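Local coordinates for protein fatty Acyl-Adenylate Ligase (Escherichia coli, PDB 3PBK) that belongs to the AMP-binding enzyme family of the ANL clan and holds 5'-O-[(S)-(dodecanoyloxy)(hydroxy)phosphoryl]adenosine in a pocket, at residues A25-M36 with L236-S245; F38-L49 with E81-A89. All coordinates share one frame; numbering follows the deposited sequence.

Contact 1: A25-M36 with L236-S245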
loop_
_atom_site.group_PDB
_atom_site.type_symbol
_atom_site.label_atom_id
_atom_site.label_comp_id
_atom_site.label_asym_id
_atom_site.label_seq_id
_atom_site.Cartn_x
_atom_site.Cartn_y
_atom_site.Cartn_z
ATOM N N ALA A 25 -20.224 -5.249 11.301
ATOM C CA ALA A 25 -19.251 -4.349 11.888
ATOM C C ALA A 25 -19.804 -2.922 11.998
ATOM O O ALA A 25 -19.844 -2.349 13.086
ATOM C CB ALA A 25 -17.951 -4.376 11.092
ATOM N N LEU A 26 -20.244 -2.354 10.883
ATOM C CA LEU A 26 -20.704 -0.976 10.884
ATOM C C LEU A 26 -21.977 -0.791 11.703
ATOM O O LEU A 26 -22.197 0.266 12.293
ATOM C CB LEU A 26 -20.923 -0.481 9.453
ATOM C CG LEU A 26 -21.644 0.861 9.303
ATOM C CD1 LEU A 26 -20.940 1.925 10.112
ATOM C CD2 LEU A 26 -21.723 1.261 7.853
ATOM N N ASP A 27 -22.825 -1.814 11.721
ATOM C CA ASP A 27 -24.060 -1.753 12.484
ATOM C C ASP A 27 -23.745 -1.472 13.934
ATOM O O ASP A 27 -24.431 -0.690 14.591
ATOM C CB ASP A 27 -24.818 -3.070 12.381
ATOM C CG ASP A 27 -25.859 -3.057 11.286
ATOM O OD1 ASP A 27 -25.976 -2.029 10.578
ATOM O OD2 ASP A 27 -26.572 -4.069 11.141
ATOM N N TYR A 28 -22.694 -2.114 14.427
ATOM C CA TYR A 28 -22.245 -1.919 15.792
ATOM C C TYR A 28 -21.643 -0.535 16.014
ATOM O O TYR A 28 -21.812 0.043 17.085
ATOM C CB TYR A 28 -21.214 -2.979 16.165
ATOM C CG TYR A 28 -20.793 -2.907 17.612
ATOM C CD1 TYR A 28 -21.540 -3.541 18.597
ATOM C CD2 TYR A 28 -19.664 -2.199 17.997
ATOM C CE1 TYR A 28 -21.179 -3.480 19.917
ATOM C CE2 TYR A 28 -19.288 -2.131 19.324
ATOM C CZ TYR A 28 -20.053 -2.776 20.278
ATOM O OH TYR A 28 -19.705 -2.726 21.603
ATOM N N ALA A 29 -20.935 -0.009 15.015
ATOM C CA ALA A 29 -20.232 1.264 15.157
ATOM C C ALA A 29 -21.185 2.440 15.095
ATOM O O ALA A 29 -20.912 3.501 15.641
ATOM C CB ALA A 29 -19.152 1.403 14.100
ATOM N N ALA A 30 -22.308 2.251 14.418
ATOM C CA ALA A 30 -23.318 3.295 14.347
ATOM C C ALA A 30 -23.957 3.498 15.712
ATOM O O ALA A 30 -24.793 4.378 15.879
ATOM C CB ALA A 30 -24.375 2.948 13.315
ATOM N N LEU A 31 -23.565 2.674 16.680
ATOM C CA LEU A 31 -24.048 2.807 18.054
ATOM C C LEU A 31 -23.074 3.600 18.923
ATOM O O LEU A 31 -23.365 3.884 20.083
ATOM C CB LEU A 31 -24.296 1.433 18.697
ATOM C CG LEU A 31 -25.212 0.424 17.995
ATOM C CD1 LEU A 31 -25.242 -0.895 18.758
ATOM C CD2 LEU A 31 -26.617 0.977 17.802
ATOM N N SER A 32 -21.914 3.938 18.367
ATOM C CA SER A 32 -20.914 4.725 19.086
ATOM C C SER A 32 -21.119 6.188 18.738
ATOM O O SER A 32 -22.111 6.523 18.086
ATOM C CB SER A 32 -19.499 4.296 18.697
ATOM O OG SER A 32 -19.232 4.592 17.332
ATOM N N SER A 33 -20.195 7.052 19.161
ATOM C CA SER A 33 -20.265 8.475 18.811
ATOM C C SER A 33 -19.069 8.885 17.944
ATOM O O SER A 33 -18.850 10.069 17.652
ATOM C CB SER A 33 -20.380 9.354 20.066
ATOM O OG SER A 33 -19.214 9.296 20.869
ATOM N N ALA A 34 -18.302 7.887 17.526
ATOM C CA ALA A 34 -17.128 8.127 16.700
ATOM C C ALA A 34 -17.506 8.258 15.238
ATOM O O ALA A 34 -18.648 7.999 14.842
ATOM C CB ALA A 34 -16.104 7.012 16.882
ATOM N N GLY A 35 -16.533 8.659 14.440
ATOM C CA GLY A 35 -16.755 8.796 13.023
ATOM C C GLY A 35 -15.500 9.289 12.351
ATOM O O GLY A 35 -14.419 9.280 12.943
HETATM N N MSE A 36 -15.654 9.727 11.110
HETATM C CA MSE A 36 -14.540 10.226 10.334
HETATM C C MSE A 36 -14.531 11.741 10.255
HETATM O O MSE A 36 -15.573 12.389 10.301
HETATM C CB MSE A 36 -14.599 9.652 8.933
HETATM C CG MSE A 36 -14.219 8.210 8.877
HETATM SE SE MSE A 36 -15.493 7.267 7.775
HETATM C CE MSE A 36 -14.480 5.624 7.421
ATOM N N LEU A 236 -9.936 3.013 6.348
ATOM C CA LEU A 236 -11.374 3.181 6.286
ATOM C C LEU A 236 -12.046 2.078 7.115
ATOM O O LEU A 236 -12.827 2.356 8.033
ATOM C CB LEU A 236 -11.870 3.169 4.843
ATOM C CG LEU A 236 -13.254 3.783 4.649
ATOM C CD1 LEU A 236 -13.609 3.878 3.190
ATOM C CD2 LEU A 236 -14.265 2.940 5.363
ATOM N N LEU A 237 -11.717 0.829 6.801
ATOM C CA LEU A 237 -12.355 -0.325 7.433
ATOM C C LEU A 237 -11.993 -0.531 8.911
ATOM O O LEU A 237 -12.876 -0.786 9.727
ATOM C CB LEU A 237 -12.066 -1.590 6.631
ATOM C CG LEU A 237 -12.548 -1.539 5.186
ATOM C CD1 LEU A 237 -12.269 -2.840 4.506
ATOM C CD2 LEU A 237 -14.021 -1.233 5.150
ATOM N N THR A 238 -10.714 -0.412 9.265
ATOM C CA THR A 238 -10.298 -0.668 10.647
ATOM C C THR A 238 -10.854 0.287 11.708
ATOM O O THR A 238 -11.255 -0.162 12.781
ATOM C CB THR A 238 -8.784 -0.762 10.790
ATOM O OG1 THR A 238 -8.275 -1.682 9.817
ATOM C CG2 THR A 238 -8.427 -1.255 12.178
ATOM N N PRO A 239 -10.877 1.603 11.428
ATOM C CA PRO A 239 -11.581 2.478 12.376
ATOM C C PRO A 239 -13.091 2.159 12.455
ATOM O O PRO A 239 -13.748 2.481 13.447
ATOM C CB PRO A 239 -11.357 3.879 11.801
ATOM C CG PRO A 239 -10.193 3.745 10.912
ATOM C CD PRO A 239 -10.247 2.369 10.344
ATOM N N VAL A 240 -13.642 1.523 11.429
ATOM C CA VAL A 240 -15.051 1.176 11.455
ATOM C C VAL A 240 -15.314 -0.079 12.282
ATOM O O VAL A 240 -16.308 -0.159 13.011
ATOM C CB VAL A 240 -15.596 0.994 10.043
ATOM C CG1 VAL A 240 -16.848 0.161 10.063
ATOM C CG2 VAL A 240 -15.861 2.354 9.411
ATOM N N ALA A 241 -14.414 -1.052 12.181
ATOM C CA ALA A 241 -14.594 -2.341 12.856
ATOM C C ALA A 241 -14.147 -2.276 14.310
ATOM O O ALA A 241 -14.207 -3.256 15.049
ATOM C CB ALA A 241 -13.830 -3.417 12.118
ATOM N N THR A 242 -13.714 -1.093 14.710
ATOM C CA THR A 242 -13.084 -0.900 15.996
ATOM C C THR A 242 -13.774 0.264 16.704
ATOM O O THR A 242 -13.422 0.636 17.820
ATOM C CB THR A 242 -11.574 -0.642 15.791
ATOM O OG1 THR A 242 -10.938 -1.846 15.319
ATOM C CG2 THR A 242 -10.922 -0.220 17.074
ATOM N N GLN A 243 -14.788 0.811 16.043
ATOM C CA GLN A 243 -15.542 1.940 16.559
ATOM C C GLN A 243 -14.640 3.062 17.027
ATOM O O GLN A 243 -14.958 3.746 17.999
ATOM C CB GLN A 243 -16.451 1.519 17.702
ATOM C CG GLN A 243 -17.072 0.176 17.508
ATOM C CD GLN A 243 -16.388 -0.866 18.342
ATOM O OE1 GLN A 243 -16.147 -1.987 17.892
ATOM N NE2 GLN A 243 -16.049 -0.498 19.573
ATOM N N LEU A 244 -13.523 3.238 16.319
ATOM C CA LEU A 244 -12.521 4.277 16.587
ATOM C C LEU A 244 -12.583 5.409 15.567
ATOM O O LEU A 244 -12.760 5.173 14.381
ATOM C CB LEU A 244 -11.114 3.677 16.542
ATOM C CG LEU A 244 -10.657 2.794 17.700
ATOM C CD1 LEU A 244 -9.152 2.636 17.672
ATOM C CD2 LEU A 244 -11.100 3.376 19.026
ATOM N N SER A 245 -12.403 6.642 16.014
ATOM C CA SER A 245 -12.439 7.761 15.084
ATOM C C SER A 245 -11.174 7.828 14.224
ATOM O O SER A 245 -10.149 7.237 14.560
ATOM C CB SER A 245 -12.648 9.068 15.843
ATOM O OG SER A 245 -13.930 9.101 16.450
#

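Contact 2: F38-L49 with E81-A89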
loop_
_atom_site.group_PDB
_atom_site.type_symbol
_atom_site.label_atom_id
_atom_site.label_comp_id
_atom_site.label_asym_id
_atom_site.label_seq_id
_atom_site.Cartn_x
_atom_site.Cartn_y
_atom_site.Cartn_z
ATOM N N PHE A 38 -12.725 14.730 7.826
ATOM C CA PHE A 38 -11.941 15.121 6.668
ATOM C C PHE A 38 -11.381 16.528 6.808
ATOM O O PHE A 38 -12.136 17.491 6.951
ATOM C CB PHE A 38 -12.800 15.032 5.424
ATOM C CG PHE A 38 -13.450 13.704 5.252
ATOM C CD1 PHE A 38 -12.849 12.724 4.479
ATOM C CD2 PHE A 38 -14.657 13.423 5.875
ATOM C CE1 PHE A 38 -13.442 11.490 4.312
ATOM C CE2 PHE A 38 -15.265 12.188 5.714
ATOM C CZ PHE A 38 -14.654 11.218 4.929
ATOM N N TYR A 39 -10.056 16.638 6.751
ATOM C CA TYR A 39 -9.384 17.910 6.961
ATOM C C TYR A 39 -8.778 18.444 5.677
ATOM O O TYR A 39 -8.298 17.669 4.853
ATOM C CB TYR A 39 -8.303 17.761 8.024
ATOM C CG TYR A 39 -8.837 17.777 9.437
ATOM C CD1 TYR A 39 -9.334 16.628 10.025
ATOM C CD2 TYR A 39 -8.852 18.945 10.183
ATOM C CE1 TYR A 39 -9.823 16.639 11.322
ATOM C CE2 TYR A 39 -9.339 18.964 11.483
ATOM C CZ TYR A 39 -9.820 17.808 12.048
ATOM O OH TYR A 39 -10.314 17.821 13.337
ATOM N N ASP A 40 -8.807 19.768 5.506
ATOM C CA ASP A 40 -8.192 20.410 4.339
ATOM C C ASP A 40 -6.672 20.537 4.514
ATOM O O ASP A 40 -6.128 20.073 5.511
ATOM C CB ASP A 40 -8.865 21.759 4.011
ATOM C CG ASP A 40 -8.428 22.905 4.941
ATOM O OD1 ASP A 40 -7.420 22.758 5.671
ATOM O OD2 ASP A 40 -9.097 23.973 4.929
ATOM N N ARG A 41 -5.990 21.161 3.559
ATOM C CA ARG A 41 -4.527 21.197 3.593
ATOM C C ARG A 41 -3.953 22.157 4.643
ATOM O O ARG A 41 -2.732 22.293 4.778
ATOM C CB ARG A 41 -3.940 21.481 2.205
ATOM C CG ARG A 41 -4.129 22.900 1.714
ATOM C CD ARG A 41 -3.231 23.179 0.515
ATOM N NE ARG A 41 -3.691 24.339 -0.245
ATOM C CZ ARG A 41 -4.711 24.320 -1.104
ATOM N NH1 ARG A 41 -5.391 23.196 -1.317
ATOM N NH2 ARG A 41 -5.055 25.428 -1.754
ATOM N N ARG A 42 -4.834 22.813 5.387
ATOM C CA ARG A 42 -4.417 23.639 6.515
ATOM C C ARG A 42 -4.977 23.096 7.825
ATOM O O ARG A 42 -5.272 23.857 8.748
ATOM C CB ARG A 42 -4.856 25.086 6.314
ATOM C CG ARG A 42 -4.035 25.821 5.287
ATOM C CD ARG A 42 -4.180 27.324 5.427
ATOM N NE ARG A 42 -3.234 28.028 4.565
ATOM C CZ ARG A 42 -3.517 28.457 3.338
ATOM N NH1 ARG A 42 -4.728 28.266 2.825
ATOM N NH2 ARG A 42 -2.586 29.078 2.625
ATOM N N CYS A 43 -5.114 21.775 7.896
ATOM C CA CYS A 43 -5.698 21.107 9.060
ATOM C C CYS A 43 -6.903 21.842 9.606
ATOM O O CYS A 43 -6.946 22.195 10.789
ATOM C CB CYS A 43 -4.661 20.916 10.154
ATOM S SG CYS A 43 -3.271 20.001 9.531
ATOM N N GLN A 44 -7.870 22.075 8.726
ATOM C CA GLN A 44 -9.137 22.668 9.105
ATOM C C GLN A 44 -10.240 21.677 8.774
ATOM O O GLN A 44 -10.287 21.149 7.660
ATOM C CB GLN A 44 -9.348 23.976 8.347
ATOM C CG GLN A 44 -8.412 25.081 8.782
ATOM C CD GLN A 44 -8.544 25.370 10.261
ATOM O OE1 GLN A 44 -9.660 25.507 10.779
ATOM N NE2 GLN A 44 -7.408 25.447 10.959
ATOM N N LEU A 45 -11.116 21.416 9.740
ATOM C CA LEU A 45 -12.210 20.475 9.529
ATOM C C LEU A 45 -13.087 20.930 8.365
ATOM O O LEU A 45 -13.690 22.003 8.416
ATOM C CB LEU A 45 -13.058 20.326 10.787
ATOM C CG LEU A 45 -13.715 18.962 11.015
ATOM C CD1 LEU A 45 -15.030 19.147 11.749
ATOM C CD2 LEU A 45 -13.923 18.190 9.717
ATOM N N GLU A 46 -13.163 20.089 7.335
ATOM C CA GLU A 46 -13.790 20.429 6.066
ATOM C C GLU A 46 -15.115 19.697 5.899
ATOM O O GLU A 46 -15.988 20.132 5.154
ATOM C CB GLU A 46 -12.845 20.026 4.947
ATOM C CG GLU A 46 -13.152 20.598 3.591
ATOM C CD GLU A 46 -12.097 20.180 2.586
ATOM O OE1 GLU A 46 -11.217 19.381 2.981
ATOM O OE2 GLU A 46 -12.133 20.640 1.419
ATOM N N ASP A 47 -15.248 18.574 6.596
ATOM C CA ASP A 47 -16.432 17.729 6.532
ATOM C C ASP A 47 -16.292 16.629 7.580
ATOM O O ASP A 47 -15.189 16.133 7.832
ATOM C CB ASP A 47 -16.580 17.118 5.138
ATOM C CG ASP A 47 -17.889 16.347 4.962
ATOM O OD1 ASP A 47 -18.805 16.471 5.811
ATOM O OD2 ASP A 47 -18.003 15.614 3.952
ATOM N N GLN A 48 -17.410 16.262 8.199
ATOM C CA GLN A 48 -17.424 15.204 9.203
ATOM C C GLN A 48 -18.461 14.128 8.857
ATOM O O GLN A 48 -19.465 14.394 8.191
ATOM C CB GLN A 48 -17.696 15.798 10.582
ATOM C CG GLN A 48 -17.594 14.804 11.712
ATOM C CD GLN A 48 -17.628 15.477 13.078
ATOM O OE1 GLN A 48 -17.061 16.560 13.263
ATOM N NE2 GLN A 48 -18.289 14.837 14.046
ATOM N N LEU A 49 -18.204 12.902 9.295
ATOM C CA LEU A 49 -19.095 11.793 9.001
ATOM C C LEU A 49 -19.100 10.845 10.181
ATOM O O LEU A 49 -18.128 10.120 10.398
ATOM C CB LEU A 49 -18.638 11.051 7.748
ATOM C CG LEU A 49 -19.540 9.881 7.362
ATOM C CD1 LEU A 49 -20.980 10.348 7.270
ATOM C CD2 LEU A 49 -19.107 9.249 6.052
ATOM N N GLU A 81 -11.872 8.711 -4.043
ATOM C CA GLU A 81 -11.349 9.919 -3.421
ATOM C C GLU A 81 -11.435 9.789 -1.904
ATOM O O GLU A 81 -12.207 8.977 -1.378
ATOM C CB GLU A 81 -12.135 11.152 -3.884
ATOM C CG GLU A 81 -11.797 11.635 -5.289
ATOM C CD GLU A 81 -12.780 12.669 -5.775
ATOM O OE1 GLU A 81 -13.963 12.576 -5.375
ATOM O OE2 GLU A 81 -12.372 13.568 -6.545
ATOM N N THR A 82 -10.636 10.589 -1.207
ATOM C CA THR A 82 -10.737 10.672 0.244
ATOM C C THR A 82 -11.895 11.605 0.635
ATOM O O THR A 82 -11.686 12.776 0.951
ATOM C CB THR A 82 -9.409 11.126 0.875
ATOM O OG1 THR A 82 -8.371 10.228 0.470
ATOM C CG2 THR A 82 -9.511 11.109 2.381
ATOM N N SER A 83 -13.114 11.073 0.612
ATOM C CA SER A 83 -14.300 11.901 0.763
ATOM C C SER A 83 -15.467 11.182 1.408
ATOM O O SER A 83 -15.725 10.015 1.116
ATOM C CB SER A 83 -14.750 12.417 -0.605
ATOM O OG SER A 83 -15.188 11.358 -1.436
ATOM N N SER A 84 -16.188 11.904 2.262
ATOM C CA SER A 84 -17.454 11.436 2.820
ATOM C C SER A 84 -18.336 10.779 1.744
ATOM O O SER A 84 -19.058 9.829 2.019
ATOM C CB SER A 84 -18.189 12.614 3.473
ATOM O OG SER A 84 -19.349 12.210 4.188
ATOM N N GLU A 85 -18.264 11.287 0.518
ATOM C CA GLU A 85 -19.031 10.752 -0.605
ATOM C C GLU A 85 -18.638 9.339 -0.950
ATOM O O GLU A 85 -19.488 8.489 -1.196
ATOM C CB GLU A 85 -18.794 11.596 -1.847
ATOM C CG GLU A 85 -19.469 12.928 -1.805
ATOM C CD GLU A 85 -19.704 13.462 -3.193
ATOM O OE1 GLU A 85 -18.732 13.434 -3.995
ATOM O OE2 GLU A 85 -20.856 13.895 -3.473
ATOM N N PHE A 86 -17.332 9.105 -1.004
ATOM C CA PHE A 86 -16.826 7.804 -1.389
ATOM C C PHE A 86 -17.112 6.750 -0.329
ATOM O O PHE A 86 -17.455 5.608 -0.658
ATOM C CB PHE A 86 -15.333 7.840 -1.633
ATOM C CG PHE A 86 -14.727 6.480 -1.656
ATOM C CD1 PHE A 86 -14.830 5.686 -2.787
ATOM C CD2 PHE A 86 -14.104 5.965 -0.529
ATOM C CE1 PHE A 86 -14.281 4.418 -2.807
ATOM C CE2 PHE A 86 -13.558 4.697 -0.537
ATOM C CZ PHE A 86 -13.639 3.920 -1.670
ATOM N N VAL A 87 -16.941 7.127 0.937
ATOM C CA VAL A 87 -17.208 6.213 2.037
ATOM C C VAL A 87 -18.645 5.718 1.967
ATOM O O VAL A 87 -18.888 4.515 2.010
ATOM C CB VAL A 87 -16.942 6.859 3.410
ATOM C CG1 VAL A 87 -17.127 5.839 4.526
ATOM C CG2 VAL A 87 -15.542 7.432 3.456
ATOM N N GLU A 88 -19.597 6.640 1.846
ATOM C CA GLU A 88 -21.006 6.261 1.812
ATOM C C GLU A 88 -21.251 5.282 0.679
ATOM O O GLU A 88 -21.844 4.226 0.873
ATOM C CB GLU A 88 -21.901 7.485 1.638
ATOM C CG GLU A 88 -21.782 8.530 2.735
ATOM C CD GLU A 88 -22.424 9.843 2.321
ATOM O OE1 GLU A 88 -23.338 9.792 1.467
ATOM O OE2 GLU A 88 -22.019 10.917 2.829
ATOM N N ALA A 89 -20.778 5.642 -0.505
ATOM C CA ALA A 89 -20.942 4.806 -1.687
ATOM C C ALA A 89 -20.433 3.384 -1.470
ATOM O O ALA A 89 -21.054 2.411 -1.901
ATOM C CB ALA A 89 -20.233 5.440 -2.870
#

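Contact 1: A25-M36 with L236-S245
Tyr-28 turns its CG away from its own backbone N (chi1 -175°), which swings the ring over beside Gln-243, while Met-36 bends at chi2 (135°) and carries its methyl back to Leu-236 and Val-240. The glutamine chain lies along the edge of the tyrosine ring: its CG is in the ring plane, 3.5 Å from Tyr-28 CD2, and its amide group stands steeply to the ring. The phenol oxygen serves a different purpose, bonding to the carbonyl of Pro-13. On the inner side of the same helix, Ala-29 CB sits 3.4 Å from the carbonyl oxygen of Val-240, and Ala-25 CB rests against Ala-241 CB; the axes of helices 25-29 and 236-241 approach to 9.1 Å and cross at 56°, with small side chains between them here.

Each helix here turns into a strand of the large mixed sheet, and those two strands, 35-39 and 246-248, are parallel neighbours. The contact therefore pairs two helix-to-strand connections of the adenylate-forming fold, with the side chain of Leu-244 about 7 Å from the bound ligand. The first connection starts with a type I turn, closed at Ala-29 O, which accepts from both Ser-32 N and Ser-32 OG; the hydroxyl arrives in the carbonyl plane on a lone pair. Farther along, Gly-35 N makes a weak hydrogen bond to Ser-245 OG (3.3 Å), and Ser-245 CA turns a C-H toward Gly-35 O.

The apolar end is a crossing at nearly a right angle: Met-36, modelled as selenomethionine, places CE 3.4 Å from Leu-236 CD2 and 4.1 Å from Val-240 CG2. The other valine branch, CG1, lies 4.2 Å from Leu-26 CB.

Contact 2: F38-L49 with E81-A89
A beta hairpin with a classic bulge meets the N-terminal turn of a helix in this contact: strands 35-39 and 45-50 form one end of the large mixed sheet, and helix 84-95 follows a strand of the separate four-stranded parallel sheet, so the meeting joins two sheet systems of the adenylate-forming fold. At the bulge, Glu-46 and Asp-47 both face Phe-38, whose side chain reaches out to the helix start. The axes of strand 45-49 and helix 84-89 run 24° from parallel, 9.7 Å apart.

The phenylalanine ring lies under the first peptide of the helix. Ser-84 N sits over one face, 3.1 Å above the plane and displaced toward the rim, with CZ of Phe-38 nearest to it. Val-87 approaches differently, bringing CG2 to the ring edge, 4.2 Å from Phe-38 CZ. Tyr-248, from the neighbouring strand, also meets this ring. The helix start is itself capped by Ser-83, whose OG accepts from Phe-86 N (3.1 Å), fixing the turn that the ring packs against.

Asp-47 directs its carboxylate to the same turn, where OD2 lies beside the CB and, at 3.7 Å, the OG of Ser-84. A negative group near the start of a helix would probably be favoured by the helix dipole. Ser-84 OG gives a weak bond to Glu-88 OE2, an oxygen that also takes part in a salt bridge with Arg-57 of helix 51-67.

Leu-49, with CG trans to the backbone N (chi1 -179°), extends toward the helix and reaches it mainly through CD2, which stands 3.5 Å from Ser-84 OG and 4.2 Å from Val-87 CB.

How the contacts relate
Both contacts are buried and draw on strand 35-39, with contact 2 nested along the chain inside the loop that contact 1 closes. Contact 1 lies where two helices turn into adjacent parallel strands, and it mixes small-residue helix packing with a weak polar bond; contact 2 lies at the outer strand pair, where a ring and a leucine pack on a capped helix start without any hydrogen bond between the segments. They meet directly at Met-36: its N probably bonds to Leu-49 O (2.6 Å), and its selenium touches Val-87 CG1. Leu-236 of contact 1 also packs on the Phe-86 ring of contact 2, giving the two a common apolar core.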